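Local atomic coordinates of TqaA (Penicillium aethiopicum, PDB entry 5DLK), a protein that probably closes a nonribosomal peptide into a ring, this chain being the terminal condensation-like domain of a long fungal synthetase. Residues S69-I74 with V171-I176. Sequence-based numbering, arbitrary orientation.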
loop_
_atom_site.group_PDB
_atom_site.type_symbol
_atom_site.label_atom_id
_atom_site.label_comp_id
_atom_site.label_asym_id
_atom_site.label_seq_id
_atom_site.Cartn_x
_atom_site.Cartn_y
_atom_site.Cartn_z
ATOM N N SER A 69 -9.992 8.610 -3.020
ATOM C CA SER A 69 -10.622 9.794 -2.443
ATOM C C SER A 69 -11.146 9.392 -1.079
ATOM O O SER A 69 -12.083 8.594 -0.985
ATOM C CB SER A 69 -11.766 10.302 -3.326
ATOM O OG SER A 69 -12.342 11.471 -2.755
ATOM N N TYR A 70 -10.546 9.935 -0.023
ATOM C CA TYR A 70 -11.004 9.661 1.328
ATOM C C TYR A 70 -12.016 10.742 1.725
ATOM O O TYR A 70 -11.676 11.920 1.777
ATOM C CB TYR A 70 -9.836 9.617 2.303
ATOM C CG TYR A 70 -8.981 8.379 2.117
ATOM C CD1 TYR A 70 -9.511 7.120 2.366
ATOM C CD2 TYR A 70 -7.661 8.468 1.688
ATOM C CE1 TYR A 70 -8.750 5.977 2.192
ATOM C CE2 TYR A 70 -6.883 7.321 1.517
ATOM C CZ TYR A 70 -7.444 6.081 1.772
ATOM O OH TYR A 70 -6.701 4.919 1.622
ATOM N N ASN A 71 -13.240 10.312 2.003
ATOM C CA ASN A 71 -14.389 11.223 2.067
ATOM C C ASN A 71 -14.978 11.308 3.464
ATOM O O ASN A 71 -15.333 10.294 4.058
ATOM C CB ASN A 71 -15.472 10.768 1.102
ATOM C CG ASN A 71 -14.954 10.580 -0.295
ATOM O OD1 ASN A 71 -14.012 11.255 -0.712
ATOM N ND2 ASN A 71 -15.560 9.651 -1.033
ATOM N N TRP A 72 -15.100 12.526 3.976
ATOM C CA TRP A 72 -15.617 12.733 5.314
ATOM C C TRP A 72 -16.895 13.560 5.267
ATOM O O TRP A 72 -16.848 14.730 4.916
ATOM C CB TRP A 72 -14.577 13.432 6.172
ATOM C CG TRP A 72 -13.328 12.615 6.338
ATOM C CD1 TRP A 72 -12.145 12.768 5.670
ATOM C CD2 TRP A 72 -13.166 11.498 7.206
ATOM N NE1 TRP A 72 -11.241 11.816 6.091
ATOM C CE2 TRP A 72 -11.846 11.023 7.035
ATOM C CE3 TRP A 72 -14.004 10.853 8.124
ATOM C CZ2 TRP A 72 -11.346 9.946 7.757
ATOM C CZ3 TRP A 72 -13.503 9.774 8.834
ATOM C CH2 TRP A 72 -12.188 9.330 8.641
ATOM N N THR A 73 -18.020 12.950 5.618
ATOM C CA THR A 73 -19.290 13.674 5.652
ATOM C C THR A 73 -19.471 14.238 7.055
ATOM O O THR A 73 -19.562 13.489 8.025
ATOM C CB THR A 73 -20.481 12.775 5.287
ATOM O OG1 THR A 73 -20.259 12.177 4.007
ATOM C CG2 THR A 73 -21.782 13.589 5.234
ATOM N N ILE A 74 -19.518 15.565 7.143
ATOM C CA ILE A 74 -19.521 16.273 8.418
ATOM C C ILE A 74 -20.869 16.972 8.612
ATOM O O ILE A 74 -21.266 17.775 7.777
ATOM C CB ILE A 74 -18.397 17.316 8.479
ATOM C CG1 ILE A 74 -17.037 16.674 8.147
ATOM C CG2 ILE A 74 -18.346 17.973 9.852
ATOM C CD1 ILE A 74 -15.910 17.677 7.989
ATOM N N VAL A 171 -19.111 17.787 2.781
ATOM C CA VAL A 171 -18.202 16.651 2.545
ATOM C C VAL A 171 -16.807 17.183 2.256
ATOM O O VAL A 171 -16.629 18.031 1.387
ATOM C CB VAL A 171 -18.671 15.744 1.379
ATOM C CG1 VAL A 171 -17.639 14.608 1.118
ATOM C CG2 VAL A 171 -20.039 15.145 1.683
ATOM N N LEU A 172 -15.825 16.685 3.008
ATOM C CA LEU A 172 -14.428 17.007 2.770
ATOM C C LEU A 172 -13.792 15.799 2.113
ATOM O O LEU A 172 -13.953 14.699 2.628
ATOM C CB LEU A 172 -13.718 17.328 4.078
ATOM C CG LEU A 172 -12.188 17.349 4.060
ATOM C CD1 LEU A 172 -11.673 18.557 3.311
ATOM C CD2 LEU A 172 -11.669 17.313 5.484
ATOM N N THR A 173 -13.112 15.977 0.978
ATOM C CA THR A 173 -12.372 14.846 0.402
ATOM C C THR A 173 -10.876 15.128 0.267
ATOM O O THR A 173 -10.426 16.264 0.062
ATOM C CB THR A 173 -12.943 14.414 -0.974
ATOM O OG1 THR A 173 -12.427 15.242 -2.021
ATOM C CG2 THR A 173 -14.484 14.478 -0.970
ATOM N N ILE A 174 -10.103 14.058 0.417
ATOM C CA ILE A 174 -8.664 14.106 0.295
ATOM C C ILE A 174 -8.284 13.105 -0.785
ATOM O O ILE A 174 -8.527 11.916 -0.613
ATOM C CB ILE A 174 -7.986 13.745 1.639
ATOM C CG1 ILE A 174 -8.707 14.459 2.792
ATOM C CG2 ILE A 174 -6.490 14.029 1.600
ATOM C CD1 ILE A 174 -8.269 14.024 4.189
ATOM N N GLN A 175 -7.743 13.580 -1.902
ATOM C CA GLN A 175 -7.309 12.685 -2.969
ATOM C C GLN A 175 -5.832 12.385 -2.776
ATOM O O GLN A 175 -5.086 13.218 -2.277
ATOM C CB GLN A 175 -7.580 13.287 -4.347
ATOM C CG GLN A 175 -9.064 13.350 -4.662
ATOM C CD GLN A 175 -9.352 13.883 -6.041
ATOM O OE1 GLN A 175 -8.438 14.187 -6.813
ATOM N NE2 GLN A 175 -10.635 14.006 -6.363
ATOM N N ILE A 176 -5.418 11.175 -3.140
ATOM C CA ILE A 176 -4.057 10.757 -2.836
ATOM C C ILE A 176 -3.710 9.492 -3.636
ATOM O O ILE A 176 -4.552 8.616 -3.852
ATOM C CB ILE A 176 -3.874 10.534 -1.297
ATOM C CG1 ILE A 176 -2.413 10.217 -0.935
ATOM C CG2 ILE A 176 -4.850 9.488 -0.759
ATOM C CD1 ILE A 176 -2.141 10.233 0.576
HETATM O O HOH W 1 -12.675 13.683 -4.320
#
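Two neighbouring antiparallel strands of the mixed sheet in the N-terminal half of the condensation-domain fold meet here. Y70 pairs with I174 and W72 with L172 as hydrogen-bonded pairs. Y70 N to I174 O is 2.9 Å. W72 N to L172 O is 2.8 Å. I174 N and L172 N return the bonds to Y70 O and W72 O. Strands 158-163 and 407-415 continue the sheet beyond the pair.

The face with Y70, W72, L172 and I174 is largely apolar. I174 CD1 lies at the edge of the W72 indole, 4.2 Å from NE1. Y70 CE2 meets I176 CG2 at 3.7 Å. F190 packs edge-to-face on both Y70 and W72. The Y70 side chain lies about 7 Å from that of G183, a residue that binds phosphopantetheine, which is absent from this model.

The S69, N71, T173 and Q175 side chains form a polar patch on the other face. S69 OG is anti to its backbone N (chi1 -179°) and donates to N71 OD1 at 2.6 Å, in the carbonyl plane on a lone pair. N71 and T173 lie side by side, with N71 OD1 3.3 Å from T173 CG2. An alanine at N71 would probably leave the S69 hydroxyl proton without this acceptor. Q175 NE2 donates to D144 OD2 and to a water. That water bonds T173 OG1 and donates to S69 OG at 2.7 Å.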